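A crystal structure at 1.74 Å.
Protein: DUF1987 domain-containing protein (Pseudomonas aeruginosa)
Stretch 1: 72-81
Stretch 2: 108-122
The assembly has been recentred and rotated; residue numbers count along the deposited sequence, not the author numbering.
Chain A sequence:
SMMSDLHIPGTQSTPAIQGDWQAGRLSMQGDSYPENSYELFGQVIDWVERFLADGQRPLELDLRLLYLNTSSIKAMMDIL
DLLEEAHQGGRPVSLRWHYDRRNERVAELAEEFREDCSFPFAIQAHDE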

# COMPACT_ATOMS: atom_id res chain seq x y z
N SER A 72 3.68 -6.13 -9.69
CA SER A 72 3.16 -5.72 -8.38
C SER A 72 4.08 -4.70 -7.72
O SER A 72 3.61 -3.77 -7.06
CB SER A 72 3.00 -6.95 -7.47
OG SER A 72 1.93 -7.76 -7.91
N ILE A 73 5.39 -4.86 -7.89
CA ILE A 73 6.33 -3.84 -7.42
C ILE A 73 6.02 -2.50 -8.08
O ILE A 73 5.99 -1.46 -7.42
CB ILE A 73 7.78 -4.29 -7.69
CG1 ILE A 73 8.16 -5.44 -6.76
CG2 ILE A 73 8.74 -3.12 -7.53
CD1 ILE A 73 9.52 -6.05 -7.07
N LYS A 74 5.74 -2.50 -9.39
CA LYS A 74 5.43 -1.25 -10.07
C LYS A 74 4.13 -0.64 -9.56
O LYS A 74 4.03 0.59 -9.41
CB LYS A 74 5.36 -1.48 -11.57
CG LYS A 74 6.70 -1.97 -12.13
CD LYS A 74 6.71 -2.04 -13.63
CE LYS A 74 8.11 -2.29 -14.13
NZ LYS A 74 8.82 -1.03 -14.45
N ALA A 75 3.13 -1.48 -9.30
CA ALA A 75 1.85 -1.00 -8.79
C ALA A 75 2.00 -0.39 -7.41
O ALA A 75 1.43 0.68 -7.12
CB ALA A 75 0.84 -2.14 -8.76
N MET A 76 2.78 -1.02 -6.53
CA MET A 76 3.02 -0.44 -5.21
C MET A 76 3.81 0.86 -5.28
O MET A 76 3.55 1.80 -4.52
CB MET A 76 3.71 -1.45 -4.30
CG MET A 76 2.88 -2.70 -4.13
SD MET A 76 1.52 -2.42 -2.97
CE MET A 76 2.33 -1.37 -1.74
N MET A 77 4.80 0.94 -6.17
CA MET A 77 5.52 2.20 -6.34
C MET A 77 4.57 3.32 -6.76
O MET A 77 4.71 4.46 -6.31
CB MET A 77 6.64 2.03 -7.36
CG MET A 77 7.46 3.27 -7.59
SD MET A 77 8.66 3.48 -6.27
CE MET A 77 9.67 2.05 -6.61
N ASP A 78 3.57 2.99 -7.59
CA ASP A 78 2.58 3.97 -8.01
C ASP A 78 1.76 4.46 -6.82
O ASP A 78 1.52 5.66 -6.68
CB ASP A 78 1.65 3.38 -9.08
CG ASP A 78 2.34 3.20 -10.45
OD1 ASP A 78 3.42 3.78 -10.67
OD2 ASP A 78 1.78 2.48 -11.30
N ILE A 79 1.34 3.54 -5.96
CA ILE A 79 0.64 3.92 -4.73
C ILE A 79 1.53 4.79 -3.85
O ILE A 79 1.13 5.85 -3.37
CB ILE A 79 0.16 2.67 -3.99
CG1 ILE A 79 -0.95 1.96 -4.80
CG2 ILE A 79 -0.32 3.03 -2.59
CD1 ILE A 79 -1.29 0.57 -4.28
N LEU A 80 2.77 4.35 -3.63
CA LEU A 80 3.69 5.13 -2.80
C LEU A 80 3.94 6.50 -3.39
O LEU A 80 4.04 7.50 -2.66
CB LEU A 80 5.00 4.36 -2.62
CG LEU A 80 4.87 3.05 -1.84
CD1 LEU A 80 6.23 2.37 -1.66
CD2 LEU A 80 4.20 3.28 -0.49
N ASP A 81 4.04 6.59 -4.72
CA ASP A 81 4.25 7.90 -5.34
C ASP A 81 3.04 8.80 -5.16
O ASP A 81 3.20 10.02 -4.97
CB ASP A 81 4.61 7.73 -6.83
CG ASP A 81 6.10 7.38 -7.05
OD1 ASP A 81 6.96 7.80 -6.25
OD2 ASP A 81 6.42 6.68 -8.05
N GLU A 108 14.78 -6.17 1.99
CA GLU A 108 15.54 -5.35 1.05
C GLU A 108 14.62 -4.50 0.18
O GLU A 108 14.85 -3.30 -0.02
CB GLU A 108 16.42 -6.25 0.19
CG GLU A 108 17.62 -5.57 -0.45
CD GLU A 108 18.49 -4.83 0.55
OE1 GLU A 108 18.39 -3.58 0.60
OE2 GLU A 108 19.27 -5.48 1.27
N LEU A 109 13.56 -5.11 -0.35
CA LEU A 109 12.61 -4.34 -1.16
C LEU A 109 11.98 -3.22 -0.34
O LEU A 109 11.88 -2.08 -0.80
CB LEU A 109 11.55 -5.26 -1.72
CG LEU A 109 10.45 -4.57 -2.51
CD1 LEU A 109 11.02 -4.06 -3.81
CD2 LEU A 109 9.33 -5.55 -2.77
N ALA A 110 11.59 -3.51 0.91
CA ALA A 110 10.99 -2.49 1.76
C ALA A 110 11.95 -1.32 1.96
O ALA A 110 11.54 -0.16 1.91
CB ALA A 110 10.58 -3.09 3.10
N GLU A 111 13.24 -1.62 2.14
CA GLU A 111 14.23 -0.56 2.34
C GLU A 111 14.38 0.29 1.09
O GLU A 111 14.51 1.52 1.18
CB GLU A 111 15.58 -1.14 2.74
CG GLU A 111 15.56 -2.02 3.98
CD GLU A 111 15.60 -1.23 5.28
OE1 GLU A 111 15.72 -1.85 6.35
OE2 GLU A 111 15.49 0.02 5.22
N GLU A 112 14.33 -0.33 -0.09
CA GLU A 112 14.40 0.45 -1.32
C GLU A 112 13.17 1.35 -1.48
O GLU A 112 13.31 2.51 -1.88
CB GLU A 112 14.56 -0.48 -2.52
CG GLU A 112 15.95 -1.10 -2.56
CD GLU A 112 16.01 -2.38 -3.38
OE1 GLU A 112 14.95 -2.83 -3.83
OE2 GLU A 112 17.11 -2.92 -3.57
N PHE A 113 11.98 0.82 -1.20
CA PHE A 113 10.79 1.67 -1.19
C PHE A 113 10.94 2.79 -0.16
O PHE A 113 10.59 3.95 -0.43
CB PHE A 113 9.54 0.84 -0.85
CG PHE A 113 9.00 0.00 -1.99
CD1 PHE A 113 9.04 0.44 -3.29
CD2 PHE A 113 8.39 -1.22 -1.72
CE1 PHE A 113 8.51 -0.33 -4.32
CE2 PHE A 113 7.86 -2.00 -2.73
CZ PHE A 113 7.92 -1.55 -4.04
N ARG A 114 11.42 2.46 1.03
CA ARG A 114 11.56 3.47 2.08
C ARG A 114 12.44 4.64 1.62
O ARG A 114 12.16 5.80 1.93
CB ARG A 114 12.12 2.83 3.34
CG ARG A 114 12.30 3.80 4.50
CD ARG A 114 12.52 3.06 5.80
NE ARG A 114 12.64 3.99 6.92
CZ ARG A 114 13.78 4.30 7.52
NH1 ARG A 114 14.91 3.72 7.13
NH2 ARG A 114 13.80 5.16 8.52
N GLU A 115 13.49 4.35 0.86
CA GLU A 115 14.35 5.43 0.40
C GLU A 115 13.64 6.37 -0.56
O GLU A 115 14.10 7.51 -0.75
CB GLU A 115 15.61 4.83 -0.24
CG GLU A 115 16.47 4.10 0.79
CD GLU A 115 17.62 3.31 0.19
OE1 GLU A 115 18.77 3.78 0.29
OE2 GLU A 115 17.38 2.21 -0.37
N ASP A 116 12.53 5.95 -1.16
CA ASP A 116 11.79 6.82 -2.06
C ASP A 116 10.71 7.63 -1.35
O ASP A 116 10.05 8.46 -2.00
CB ASP A 116 11.13 5.99 -3.18
CG ASP A 116 12.12 5.11 -3.94
OD1 ASP A 116 13.31 5.51 -4.06
OD2 ASP A 116 11.72 4.02 -4.41
N CYS A 117 10.50 7.43 -0.05
CA CYS A 117 9.39 8.03 0.67
C CYS A 117 9.89 9.01 1.72
O CYS A 117 10.90 8.76 2.37
CB CYS A 117 8.53 6.96 1.36
SG CYS A 117 7.86 5.78 0.17
N SER A 118 9.17 10.12 1.88
CA SER A 118 9.56 11.10 2.89
C SER A 118 8.66 11.07 4.11
O SER A 118 8.94 11.77 5.09
CB SER A 118 9.56 12.51 2.28
OG SER A 118 8.25 13.03 2.19
N PHE A 119 7.60 10.28 4.09
CA PHE A 119 6.71 10.15 5.23
C PHE A 119 7.19 9.01 6.11
O PHE A 119 8.01 8.18 5.69
CB PHE A 119 5.28 9.89 4.75
CG PHE A 119 5.18 8.84 3.68
CD1 PHE A 119 5.08 7.50 4.02
CD2 PHE A 119 5.16 9.19 2.34
CE1 PHE A 119 4.97 6.52 3.04
CE2 PHE A 119 5.04 8.22 1.35
CZ PHE A 119 4.95 6.88 1.70
N PRO A 120 6.74 8.95 7.37
CA PRO A 120 7.11 7.83 8.24
C PRO A 120 6.83 6.48 7.60
O PRO A 120 5.72 6.20 7.16
CB PRO A 120 6.23 8.05 9.48
CG PRO A 120 5.98 9.52 9.50
CD PRO A 120 5.90 9.95 8.07
N PHE A 121 7.84 5.62 7.63
CA PHE A 121 7.83 4.35 6.88
C PHE A 121 8.58 3.38 7.78
O PHE A 121 9.82 3.34 7.78
CB PHE A 121 8.50 4.53 5.51
CG PHE A 121 8.36 3.35 4.56
CD1 PHE A 121 8.71 2.06 4.94
CD2 PHE A 121 7.95 3.57 3.25
CE1 PHE A 121 8.63 1.01 4.05
CE2 PHE A 121 7.86 2.52 2.34
CZ PHE A 121 8.20 1.24 2.73
N ALA A 122 7.84 2.63 8.56
CA ALA A 122 8.40 1.74 9.57
C ALA A 122 8.50 0.33 8.99
O ALA A 122 7.49 -0.25 8.58
CB ALA A 122 7.50 1.74 10.81

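Two helices run in roughly the same direction here, their axes inclined by 33° and approaching to 11.2 Å. At that separation the backbones do not touch, and large side chains must fill the gap. No hydrogen bond crosses between the stretches; the contact, burying 423 Å² in all, depends on how well apolar shapes fit.

The principal bump is Phe113. Its CA-to-CB bond points sideways, but the long, flat side chain brings the ring against the first helix, where it sits as a knob in a hollow formed by Ile73, Met76, Met77 and Leu80. Ile73, Met76, Met77 and Leu80 are spaced i, i+3, i+4 and i+7, so they fall on one face of a helix, which supplies the whole socket. Ile73 CG2 lies 3.9 Å from Phe113 CZ, and Met76 CB lies 4.2 Å from the same atom. Met77 bends (t, p, p) so that its CE reaches the ring edge, 3.5 Å from Phe113 CE1; an unbranched, flexible chain suits such a fit. Its SD also lies at the ring edge. Leu80 CD1 lies 4.1 Å from the centroid of the Phe113 ring, 30° off the ring normal, in an off-centre CH-pi contact, where a weakly polarised methyl meets the pi electrons.

Leu80 is in turn a bump for the second stretch. Beyond the helix, Cys117, Phe119 and Phe121 flank one side of its branched end: Leu80 CD1 is 4.2 Å from Cys117 SG and 4.3 Å from Phe121 CE2, at that ring's edge, while Leu80 CD2 lies 4.3 Å from Phe119 CZ. A forked side chain can thus meet several neighbours at once.

Toward the other end, Ile73 CD1 meets Leu109 CD1 at 4.1 Å, extending the apolar seam. A polar group also takes part: Asp116 OD2 lies 3.6 Å from Met77 CE while the residue remains exposed to solvent.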